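Local coordinates for glycosyl hydrolases family 31 family protein (Aspergillus niger, PDB 6DRU) that cleaves alpha-xylose from the non-reducing terminal glucose of xyloglucan oligosaccharides, as an alpha-xylosidase of glycoside hydrolase family 31, at residues A[465-470]-A[479-484]; A[510-515]-A[551-556]; A[319-324]-A[391-396]. One frame throughout, in Å; residues are numbered along the deposited sequence.

All three contacts belong to the curled sheet of the catalytic TIM barrel. Contact 3 (319-324 with 391-396) adjoins contact 1 (465-470 with 479-484): Leu468 N lies 2.9 Å from Phe392 O, a probable backbone hydrogen bond, and the two centres are about 9 Å apart. Contact 1 passes on to contact 2 (510-515 with 551-556), whose centre is about 10 Å away, with Ile483 N 2.8 Å from Trp512 O. Contacts 1 and 3 both touch the bound xylose, through Arg470 and Trp484 and through Trp393 and Asp395. Contact 2 stands farther back, the side chain of Arg555 coming to about 5 Å from the sugar at the nearest atoms.

Contact 1 (A[465-470]-A[479-484]); sequences HVSLSR and FCSMIW. With XYS (alpha-D-xylopyranose), chain N.
Arg470 and Trp484 meet with chi1 of Trp484 at 98°, which sets CG where the indole can lie beside the arginine chain, and chi2 of Arg470 at 179°, which puts CD anti and carries the methylenes across the ring; beyond CD, chi3 of 64° turns NE off. Arg470 CG sits over the six-membered ring of Trp484, 3.6 Å from its centroid, in a CH-pi contact. Leu468 CD2 lies on the opposite face, offset toward the rim, and Leu468 CG meets Trp484 CE3 obliquely at 3.7 Å. On the same side of the sheet Leu468 CD1 packs against Met482 CG, and Val466 CG2 against Met482 CE.

Underneath runs a parallel ladder, Ser467 with Ser481 through Ser469 with Ile483. Met482 gives its N-H to Ser467 O and returns its carbonyl to Ser469 N, both at 2.9 Å. On the other face Ser481 OG donates to Ser467 OG at 3.0 Å, and Gln444 also bonds Ser481 OG. A water bridges Arg470 O and Trp484 O where the strands end.

Beyond the ring, Arg470 NH1 donates to O2 of the xylose at 3.2 Å, the oxygen lying in the guanidinium plane and also at the edge of the Trp484 ring. NH2 forms a salt bridge with Asp398. With its methylenes on the indole and its other amino group paired, the guanidinium is probably held in a fixed pose for recognising the sugar's 2-hydroxyl.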
loop_
_atom_site.group_PDB
_atom_site.type_symbol
_atom_site.label_atom_id
_atom_site.label_comp_id
_atom_site.label_asym_id
_atom_site.label_seq_id
_atom_site.Cartn_x
_atom_site.Cartn_y
_atom_site.Cartn_z
ATOM N N HIS A 465 -2.057 -42.489 18.230
ATOM C CA HIS A 465 -0.838 -42.145 17.518
ATOM C C HIS A 465 -0.522 -40.678 17.772
ATOM O O HIS A 465 -1.362 -39.912 18.252
ATOM C CB HIS A 465 -0.982 -42.431 16.020
ATOM C CG HIS A 465 -1.610 -43.757 15.722
ATOM N ND1 HIS A 465 -0.904 -44.941 15.760
ATOM C CD2 HIS A 465 -2.884 -44.087 15.404
ATOM C CE1 HIS A 465 -1.715 -45.943 15.466
ATOM N NE2 HIS A 465 -2.921 -45.452 15.246
ATOM N N VAL A 466 0.709 -40.284 17.446
ATOM C CA VAL A 466 1.185 -38.926 17.668
ATOM C C VAL A 466 1.768 -38.375 16.375
ATOM O O VAL A 466 2.002 -39.098 15.407
ATOM C CB VAL A 466 2.235 -38.844 18.796
ATOM C CG1 VAL A 466 1.715 -39.489 20.064
ATOM C CG2 VAL A 466 3.531 -39.500 18.350
ATOM N N SER A 467 1.997 -37.064 16.378
ATOM C CA SER A 467 2.707 -36.382 15.310
ATOM C C SER A 467 3.826 -35.550 15.919
ATOM O O SER A 467 3.725 -35.084 17.058
ATOM C CB SER A 467 1.778 -35.486 14.479
ATOM O OG SER A 467 1.391 -34.334 15.205
ATOM N N LEU A 468 4.903 -35.378 15.159
ATOM C CA LEU A 468 6.069 -34.623 15.600
ATOM C C LEU A 468 6.133 -33.339 14.783
ATOM O O LEU A 468 6.391 -33.376 13.575
ATOM C CB LEU A 468 7.343 -35.451 15.446
ATOM C CG LEU A 468 8.674 -34.819 15.858
ATOM C CD1 LEU A 468 8.652 -34.397 17.318
ATOM C CD2 LEU A 468 9.813 -35.789 15.605
ATOM N N SER A 469 5.895 -32.207 15.442
ATOM C CA SER A 469 5.843 -30.908 14.789
ATOM C C SER A 469 6.936 -30.000 15.334
ATOM O O SER A 469 7.340 -30.112 16.495
ATOM C CB SER A 469 4.470 -30.250 14.987
ATOM O OG SER A 469 4.500 -28.881 14.626
ATOM N N ARG A 470 7.406 -29.090 14.482
ATOM C CA ARG A 470 8.435 -28.125 14.849
ATOM C C ARG A 470 7.874 -26.734 15.110
ATOM O O ARG A 470 8.642 -25.817 15.415
ATOM C CB ARG A 470 9.500 -28.048 13.753
ATOM C CG ARG A 470 10.895 -27.717 14.253
ATOM C CD ARG A 470 11.886 -27.688 13.105
ATOM N NE ARG A 470 11.583 -26.632 12.147
ATOM C CZ ARG A 470 12.162 -26.519 10.956
ATOM N NH1 ARG A 470 13.071 -27.406 10.575
ATOM N NH2 ARG A 470 11.827 -25.525 10.147
ATOM N N PHE A 479 -3.766 -31.076 20.351
ATOM C CA PHE A 479 -3.539 -32.100 19.342
ATOM C C PHE A 479 -2.689 -33.238 19.897
ATOM O O PHE A 479 -1.901 -33.056 20.827
ATOM C CB PHE A 479 -2.843 -31.511 18.112
ATOM C CG PHE A 479 -3.566 -30.347 17.498
ATOM C CD1 PHE A 479 -4.817 -30.511 16.928
ATOM C CD2 PHE A 479 -2.983 -29.090 17.471
ATOM C CE1 PHE A 479 -5.479 -29.441 16.355
ATOM C CE2 PHE A 479 -3.640 -28.017 16.899
ATOM C CZ PHE A 479 -4.890 -28.193 16.339
ATOM N N CYS A 480 -2.859 -34.423 19.306
ATOM C CA CYS A 480 -1.933 -35.528 19.528
ATOM C C CYS A 480 -0.600 -35.199 18.869
ATOM O O CYS A 480 -0.180 -35.887 17.933
ATOM C CB CYS A 480 -2.492 -36.839 18.966
ATOM S SG CYS A 480 -4.083 -37.386 19.645
ATOM N N SER A 481 0.072 -34.153 19.345
ATOM C CA SER A 481 1.232 -33.609 18.658
ATOM C C SER A 481 2.233 -33.099 19.684
ATOM O O SER A 481 1.853 -32.444 20.657
ATOM C CB SER A 481 0.825 -32.476 17.708
ATOM O OG SER A 481 1.938 -31.999 16.972
ATOM N N MET A 482 3.508 -33.403 19.457
ATOM C CA MET A 482 4.592 -32.967 20.325
ATOM C C MET A 482 5.503 -32.006 19.572
ATOM O O MET A 482 5.754 -32.179 18.375
ATOM C CB MET A 482 5.396 -34.160 20.852
ATOM C CG MET A 482 6.110 -34.962 19.778
ATOM S SD MET A 482 7.055 -36.347 20.439
ATOM C CE MET A 482 5.782 -37.601 20.552
ATOM N N ILE A 483 5.987 -30.990 20.278
ATOM C CA ILE A 483 6.852 -29.966 19.703
ATOM C C ILE A 483 8.290 -30.289 20.078
ATOM O O ILE A 483 8.564 -30.734 21.200
ATOM C CB ILE A 483 6.454 -28.566 20.214
ATOM C CG1 ILE A 483 4.976 -28.283 19.933
ATOM C CG2 ILE A 483 7.317 -27.491 19.575
ATOM C CD1 ILE A 483 4.630 -28.215 18.472
ATOM N N TRP A 484 9.217 -30.070 19.146
ATOM C CA TRP A 484 10.634 -30.219 19.436
ATOM C C TRP A 484 11.364 -28.953 19.012
ATOM O O TRP A 484 10.912 -28.220 18.128
ATOM C CB TRP A 484 11.231 -31.479 18.770
ATOM C CG TRP A 484 11.946 -31.280 17.467
ATOM C CD1 TRP A 484 13.289 -31.107 17.294
ATOM C CD2 TRP A 484 11.372 -31.290 16.155
ATOM N NE1 TRP A 484 13.584 -30.984 15.959
ATOM C CE2 TRP A 484 12.425 -31.092 15.237
ATOM C CE3 TRP A 484 10.070 -31.432 15.666
ATOM C CZ2 TRP A 484 12.217 -31.035 13.862
ATOM C CZ3 TRP A 484 9.866 -31.376 14.298
ATOM C CH2 TRP A 484 10.933 -31.174 13.413
HETATM C C1 XYS N . 14.996 -30.340 9.308
HETATM C C2 XYS N . 14.609 -30.934 10.643
HETATM C C3 XYS N . 15.527 -32.096 10.950
HETATM C C4 XYS N . 15.519 -33.070 9.793
HETATM C C5 XYS N . 15.808 -32.325 8.508
HETATM O O1 XYS N . 16.336 -29.908 9.361
HETATM O O2 XYS N . 14.719 -29.955 11.648
HETATM O O3 XYS N . 15.091 -32.748 12.120
HETATM O O4 XYS N . 16.511 -34.048 10.000
HETATM O O5 XYS N . 14.844 -31.316 8.305
HETATM O O HOH W 1 11.073 -25.655 17.177
#

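Contact 2 (A[510-515]-A[551-556]); sequences WGWWTV and LPFMRT
Phe553 reaches across to Trp512 and, of all the residues here, has the most surface buried. Its CZ comes over one face of the indole, offset toward the rim, and CE2 touches Trp512 CB at 3.5 Å. The two ring planes are inclined by 59°, neither stacked nor edge-to-face; Phe603 meets both rings edge-to-face.

Thr514 crosses Phe553 at about a right angle, with its CB 4.0 Å from Phe553 CB. Chi1 of 166° sets OG1 anti to the backbone N, and from there it reaches a water at 2.7 Å. The same water accepts from Arg555 N and can donate to Val515 O, so it links segments 510-515 and 551-556 through Thr514 OG1, Val515 O and Arg555 N. The guanidinium of Arg555 is engaged by Asp516 and lies against Trp484 in a cation-pi contact.

Leu551 spreads its two methyls: CD1 meets Val515 CG2 at 3.5 Å, while CD2 lies at the edge of the Trp513 ring, 3.8 Å from CZ3. Helix 535-548 lies in the connection between the short strands 513-514 and 554-555. Strand 554-555 pairs on its other side with strand 252-254, so this packed, water-bridged junction is where the last strands of the TIM barrel come together to close it.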
loop_
_atom_site.group_PDB
_atom_site.type_symbol
_atom_site.label_atom_id
_atom_site.label_comp_id
_atom_site.label_asym_id
_atom_site.label_seq_id
_atom_site.Cartn_x
_atom_site.Cartn_y
_atom_site.Cartn_z
ATOM N N TRP A 510 2.169 -25.583 26.468
ATOM C CA TRP A 510 2.613 -26.750 25.717
ATOM C C TRP A 510 3.340 -27.700 26.660
ATOM O O TRP A 510 4.362 -27.332 27.250
ATOM C CB TRP A 510 3.526 -26.344 24.561
ATOM C CG TRP A 510 2.944 -25.300 23.658
ATOM C CD1 TRP A 510 1.627 -24.967 23.523
ATOM C CD2 TRP A 510 3.667 -24.448 22.762
ATOM N NE1 TRP A 510 1.486 -23.960 22.599
ATOM C CE2 TRP A 510 2.724 -23.625 22.116
ATOM C CE3 TRP A 510 5.021 -24.304 22.444
ATOM C CZ2 TRP A 510 3.092 -22.670 21.171
ATOM C CZ3 TRP A 510 5.384 -23.355 21.506
ATOM C CH2 TRP A 510 4.422 -22.551 20.881
ATOM N N GLY A 511 2.822 -28.919 26.789
ATOM C CA GLY A 511 3.436 -29.910 27.650
ATOM C C GLY A 511 4.248 -30.935 26.887
ATOM O O GLY A 511 5.294 -31.387 27.363
ATOM N N TRP A 512 3.778 -31.309 25.697
ATOM C CA TRP A 512 4.452 -32.314 24.874
ATOM C C TRP A 512 5.620 -31.644 24.153
ATOM O O TRP A 512 5.531 -31.234 22.993
ATOM C CB TRP A 512 3.477 -32.951 23.890
ATOM C CG TRP A 512 2.285 -33.633 24.518
ATOM C CD1 TRP A 512 1.762 -33.412 25.763
ATOM C CD2 TRP A 512 1.473 -34.654 23.921
ATOM N NE1 TRP A 512 0.676 -34.226 25.973
ATOM C CE2 TRP A 512 0.478 -35.000 24.859
ATOM C CE3 TRP A 512 1.491 -35.308 22.685
ATOM C CZ2 TRP A 512 -0.489 -35.969 24.598
ATOM C CZ3 TRP A 512 0.529 -36.270 22.429
ATOM C CH2 TRP A 512 -0.447 -36.590 23.381
ATOM N N TRP A 513 6.744 -31.543 24.861
ATOM C CA TRP A 513 7.931 -30.863 24.363
ATOM C C TRP A 513 9.142 -31.773 24.516
ATOM O O TRP A 513 9.219 -32.579 25.447
ATOM C CB TRP A 513 8.160 -29.543 25.107
ATOM C CG TRP A 513 9.339 -28.764 24.624
ATOM C CD1 TRP A 513 9.361 -27.856 23.606
ATOM C CD2 TRP A 513 10.671 -28.819 25.142
ATOM N NE1 TRP A 513 10.627 -27.341 23.458
ATOM C CE2 TRP A 513 11.449 -27.918 24.389
ATOM C CE3 TRP A 513 11.281 -29.545 26.168
ATOM C CZ2 TRP A 513 12.806 -27.723 24.632
ATOM C CZ3 TRP A 513 12.627 -29.351 26.407
ATOM C CH2 TRP A 513 13.373 -28.445 25.647
ATOM N N THR A 514 10.090 -31.637 23.592
ATOM C CA THR A 514 11.276 -32.486 23.581
ATOM C C THR A 514 12.368 -31.805 22.761
ATOM O O THR A 514 12.181 -30.706 22.234
ATOM C CB THR A 514 10.933 -33.877 23.042
ATOM O OG1 THR A 514 12.136 -34.589 22.727
ATOM C CG2 THR A 514 10.036 -33.767 21.818
ATOM N N VAL A 515 13.520 -32.474 22.659
ATOM C CA VAL A 515 14.687 -31.963 21.948
ATOM C C VAL A 515 15.279 -33.083 21.100
ATOM O O VAL A 515 14.805 -34.222 21.112
ATOM C CB VAL A 515 15.767 -31.415 22.905
ATOM C CG1 VAL A 515 15.354 -30.087 23.488
ATOM C CG2 VAL A 515 16.070 -32.426 24.000
ATOM N N LEU A 551 12.502 -35.727 30.302
ATOM C CA LEU A 551 11.780 -34.795 29.451
ATOM C C LEU A 551 10.453 -35.426 29.068
ATOM O O LEU A 551 10.286 -36.646 29.175
ATOM C CB LEU A 551 12.580 -34.450 28.187
ATOM C CG LEU A 551 13.747 -33.483 28.359
ATOM C CD1 LEU A 551 14.493 -33.312 27.048
ATOM C CD2 LEU A 551 13.244 -32.144 28.871
ATOM N N PRO A 552 9.472 -34.619 28.647
ATOM C CA PRO A 552 8.161 -35.189 28.295
ATOM C C PRO A 552 8.239 -36.318 27.285
ATOM O O PRO A 552 7.447 -37.265 27.364
ATOM C CB PRO A 552 7.401 -33.979 27.741
ATOM C CG PRO A 552 7.981 -32.826 28.483
ATOM C CD PRO A 552 9.448 -33.143 28.626
ATOM N N PHE A 553 9.181 -36.258 26.348
ATOM C CA PHE A 553 9.414 -37.342 25.406
ATOM C C PHE A 553 10.911 -37.529 25.230
ATOM O O PHE A 553 11.639 -36.557 25.015
ATOM C CB PHE A 553 8.744 -37.066 24.052
ATOM C CG PHE A 553 7.242 -37.094 24.106
ATOM C CD1 PHE A 553 6.553 -38.286 23.945
ATOM C CD2 PHE A 553 6.520 -35.931 24.322
ATOM C CE1 PHE A 553 5.170 -38.318 24.000
ATOM C CE2 PHE A 553 5.140 -35.958 24.377
ATOM C CZ PHE A 553 4.464 -37.152 24.215
ATOM N N MET A 554 11.365 -38.774 25.332
ATOM C CA MET A 554 12.775 -39.110 25.183
ATOM C C MET A 554 13.017 -39.544 23.742
ATOM O O MET A 554 12.559 -40.613 23.323
ATOM C CB MET A 554 13.180 -40.208 26.163
ATOM C CG MET A 554 14.673 -40.482 26.201
ATOM S SD MET A 554 15.076 -42.027 27.033
ATOM C CE MET A 554 16.861 -42.013 26.917
ATOM N N ARG A 555 13.731 -38.715 22.983
ATOM C CA ARG A 555 13.999 -38.994 21.579
ATOM C C ARG A 555 15.398 -38.514 21.228
ATOM O O ARG A 555 15.791 -37.404 21.598
ATOM C CB ARG A 555 12.963 -38.324 20.666
ATOM C CG ARG A 555 13.436 -38.116 19.233
ATOM C CD ARG A 555 12.344 -37.512 18.361
ATOM N NE ARG A 555 12.882 -36.884 17.155
ATOM C CZ ARG A 555 13.320 -35.631 17.104
ATOM N NH1 ARG A 555 13.278 -34.879 18.194
ATOM N NH2 ARG A 555 13.796 -35.127 15.973
ATOM N N THR A 556 16.142 -39.356 20.517
ATOM C CA THR A 556 17.455 -39.008 19.999
ATOM C C THR A 556 17.365 -38.796 18.493
ATOM O O THR A 556 16.601 -39.479 17.804
ATOM C CB THR A 556 18.486 -40.094 20.328
ATOM O OG1 THR A 556 19.765 -39.719 19.800
ATOM C CG2 THR A 556 18.065 -41.443 19.750
HETATM O O HOH W 2 14.322 -35.700 23.804
#

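Contact 3 (A[319-324]-A[391-396]); sequences EMMASL and NFWIDQ. With XYS (alpha-D-xylopyranose), chain N; BGC (beta-D-glucopyranose), chain F.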
loop_
_atom_site.group_PDB
_atom_site.type_symbol
_atom_site.label_atom_id
_atom_site.label_comp_id
_atom_site.label_asym_id
_atom_site.label_seq_id
_atom_site.Cartn_x
_atom_site.Cartn_y
_atom_site.Cartn_z
ATOM N N GLU A 319 6.502 -48.936 17.127
ATOM C CA GLU A 319 5.771 -48.303 16.045
ATOM C C GLU A 319 6.737 -47.518 15.162
ATOM O O GLU A 319 7.930 -47.402 15.452
ATOM C CB GLU A 319 4.672 -47.397 16.595
ATOM C CG GLU A 319 3.531 -48.153 17.258
ATOM C CD GLU A 319 2.179 -47.803 16.666
ATOM O OE1 GLU A 319 1.889 -48.239 15.532
ATOM O OE2 GLU A 319 1.402 -47.094 17.342
ATOM N N MET A 320 6.214 -46.968 14.071
ATOM C CA MET A 320 7.038 -46.264 13.102
ATOM C C MET A 320 6.495 -44.865 12.849
ATOM O O MET A 320 5.296 -44.608 12.985
ATOM C CB MET A 320 7.125 -47.035 11.778
ATOM C CG MET A 320 7.776 -48.401 11.908
ATOM S SD MET A 320 8.653 -48.882 10.409
ATOM C CE MET A 320 9.927 -47.625 10.350
ATOM N N MET A 321 7.406 -43.963 12.482
ATOM C CA MET A 321 7.080 -42.586 12.139
ATOM C C MET A 321 7.837 -42.199 10.879
ATOM O O MET A 321 9.003 -42.568 10.709
ATOM C CB MET A 321 7.431 -41.621 13.283
ATOM C CG MET A 321 7.210 -40.156 12.946
ATOM S SD MET A 321 7.513 -39.040 14.329
ATOM C CE MET A 321 6.063 -39.344 15.337
ATOM N N ALA A 322 7.172 -41.456 9.995
ATOM C CA ALA A 322 7.765 -41.025 8.739
ATOM C C ALA A 322 7.634 -39.515 8.598
ATOM O O ALA A 322 6.750 -38.886 9.186
ATOM C CB ALA A 322 7.115 -41.725 7.541
ATOM N N SER A 323 8.525 -38.940 7.795
ATOM C CA SER A 323 8.634 -37.499 7.635
ATOM C C SER A 323 7.939 -37.032 6.363
ATOM O O SER A 323 7.909 -37.738 5.350
ATOM C CB SER A 323 10.104 -37.071 7.600
ATOM O OG SER A 323 10.242 -35.738 7.135
ATOM N N LEU A 324 7.378 -35.826 6.426
ATOM C CA LEU A 324 6.795 -35.185 5.256
ATOM C C LEU A 324 7.014 -33.683 5.356
ATOM O O LEU A 324 6.932 -33.105 6.443
ATOM C CB LEU A 324 5.299 -35.498 5.117
ATOM C CG LEU A 324 4.354 -35.019 6.221
ATOM C CD1 LEU A 324 3.054 -34.505 5.626
ATOM C CD2 LEU A 324 4.081 -36.140 7.208
ATOM N N ASN A 391 2.378 -42.915 12.586
ATOM C CA ASN A 391 2.798 -41.686 13.243
ATOM C C ASN A 391 3.556 -40.844 12.230
ATOM O O ASN A 391 4.273 -41.383 11.381
ATOM C CB ASN A 391 3.668 -41.986 14.466
ATOM C CG ASN A 391 2.975 -42.902 15.459
ATOM O OD1 ASN A 391 2.221 -42.447 16.321
ATOM N ND2 ASN A 391 3.220 -44.202 15.337
ATOM N N PHE A 392 3.391 -39.525 12.300
ATOM C CA PHE A 392 3.851 -38.656 11.226
ATOM C C PHE A 392 4.711 -37.522 11.761
ATOM O O PHE A 392 4.409 -36.926 12.798
ATOM C CB PHE A 392 2.664 -38.105 10.442
ATOM C CG PHE A 392 1.909 -39.161 9.696
ATOM C CD1 PHE A 392 2.397 -39.658 8.501
ATOM C CD2 PHE A 392 0.730 -39.682 10.202
ATOM C CE1 PHE A 392 1.714 -40.640 7.812
ATOM C CE2 PHE A 392 0.041 -40.668 9.518
ATOM C CZ PHE A 392 0.535 -41.146 8.320
ATOM N N TRP A 393 5.782 -37.229 11.031
ATOM C CA TRP A 393 6.747 -36.191 11.377
ATOM C C TRP A 393 6.531 -35.026 10.416
ATOM O O TRP A 393 7.014 -35.049 9.280
ATOM C CB TRP A 393 8.169 -36.742 11.294
ATOM C CG TRP A 393 9.229 -35.806 11.773
ATOM C CD1 TRP A 393 9.048 -34.583 12.344
ATOM C CD2 TRP A 393 10.645 -36.021 11.725
ATOM N NE1 TRP A 393 10.261 -34.023 12.652
ATOM C CE2 TRP A 393 11.258 -34.885 12.283
ATOM C CE3 TRP A 393 11.452 -37.065 11.262
ATOM C CZ2 TRP A 393 12.642 -34.761 12.394
ATOM C CZ3 TRP A 393 12.825 -36.942 11.374
ATOM C CH2 TRP A 393 13.406 -35.797 11.934
ATOM N N ILE A 394 5.792 -34.016 10.870
ATOM C CA ILE A 394 5.441 -32.870 10.030
ATOM C C ILE A 394 6.498 -31.795 10.257
ATOM O O ILE A 394 6.363 -30.914 11.107
ATOM C CB ILE A 394 4.025 -32.377 10.298
ATOM C CG1 ILE A 394 3.686 -32.501 11.786
ATOM C CG2 ILE A 394 3.072 -33.161 9.440
ATOM C CD1 ILE A 394 2.317 -31.965 12.153
ATOM N N ASP A 395 7.557 -31.868 9.465
ATOM C CA ASP A 395 8.739 -31.042 9.623
ATOM C C ASP A 395 8.683 -29.849 8.676
ATOM O O ASP A 395 8.034 -29.897 7.628
ATOM C CB ASP A 395 9.988 -31.886 9.353
ATOM C CG ASP A 395 11.274 -31.123 9.565
ATOM O OD1 ASP A 395 12.198 -31.302 8.744
ATOM O OD2 ASP A 395 11.354 -30.332 10.528
ATOM N N GLN A 396 9.353 -28.766 9.074
ATOM C CA GLN A 396 9.598 -27.616 8.200
ATOM C C GLN A 396 8.302 -26.952 7.743
ATOM O O GLN A 396 8.183 -26.505 6.601
ATOM C CB GLN A 396 10.452 -28.019 6.996
ATOM C CG GLN A 396 11.899 -28.254 7.351
ATOM C CD GLN A 396 12.779 -27.090 6.967
ATOM O OE1 GLN A 396 12.739 -26.622 5.832
ATOM N NE2 GLN A 396 13.579 -26.612 7.912
HETATM C C1 XYS N . 14.996 -30.340 9.308
HETATM C C2 XYS N . 14.609 -30.934 10.643
HETATM C C3 XYS N . 15.527 -32.096 10.950
HETATM C C4 XYS N . 15.519 -33.070 9.793
HETATM C C5 XYS N . 15.808 -32.325 8.508
HETATM O O1 XYS N . 16.336 -29.908 9.361
HETATM O O2 XYS N . 14.719 -29.955 11.648
HETATM O O3 XYS N . 15.091 -32.748 12.120
HETATM O O4 XYS N . 16.511 -34.048 10.000
HETATM O O5 XYS N . 14.844 -31.316 8.305
HETATM C C2 BGC F . 19.848 -25.759 6.015
HETATM C C3 BGC F . 18.445 -25.326 6.264
HETATM C C4 BGC F . 17.484 -26.498 5.990
HETATM C C5 BGC F . 17.931 -27.723 6.737
HETATM C C6 BGC F . 17.050 -28.905 6.357
HETATM C C1 BGC F . 20.117 -26.973 6.866
HETATM O O2 BGC F . 20.771 -24.702 6.357
HETATM O O3 BGC F . 18.144 -24.263 5.433
HETATM O O4 BGC F . 16.182 -26.154 6.412
HETATM O O5 BGC F . 19.272 -28.032 6.410
HETATM O O6 BGC F . 17.694 -30.109 6.714
HETATM O O HOH W 3 12.159 -34.167 8.635
HETATM O O HOH W 4 5.282 -31.000 7.310
#
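Strands 319-324 and 391-394 run parallel, their axes 4.4 Å apart and inclined by 29°, with Met321 opposite Asn391 and Ser323 opposite Trp393. Trp393 N donates to Ala322 O at 2.7 Å, Leu324 N takes Trp393 O, and a weak bond from Asp395 N to Leu324 O follows. At the start of the pair the amide of Asn391 is gripped from both ends: ND2 donates to Met320 O at 3.2 Å from well above that carbonyl's plane, and OD1 receives the N-H of Val466, just before strand 467-469.

Met321 lies across Asn391 and Trp393 at about right angles. Its CE rests on Asn391 CB; SD packs on Trp393 CB and lies obliquely to the indole, 5.2 Å from the centroid of its five-membered ring, a Met-aromatic contact. These are successive parallel strands of the TIM barrel, and at their C-terminal ends they contribute Trp393 and Asp395 to the active site, as expected in family 31. Trp393 turns its edge to the xylose, CZ2 lying 3.2 Å from O3. Asp395, an active-site residue and, by family precedent, probably the nucleophile, has CG anti to its backbone N (chi1 -177°). Its OD1 lies beside O5 and the anomeric carbon C1 of the xylose, 3.0 Å from C1, and the proton donor Asp487 is close by. A water over the centre of the Trp393 ring donates to Asp395 OD1 at 2.9 Å and is hydrogen-bonded to Ser323 OG, tying the carboxylate to the neighbouring strand.

On the sheet's other face Leu324 and Ile394 lie side by side, pointing the same way, with CD2 of Leu324 3.9 Å from CG2 of Ile394. Leu324 CD2 also touches Phe392 CB. Helix 370-385 packs on Leu324 and Phe392, and helix 439-455 on Phe392 and Ile394.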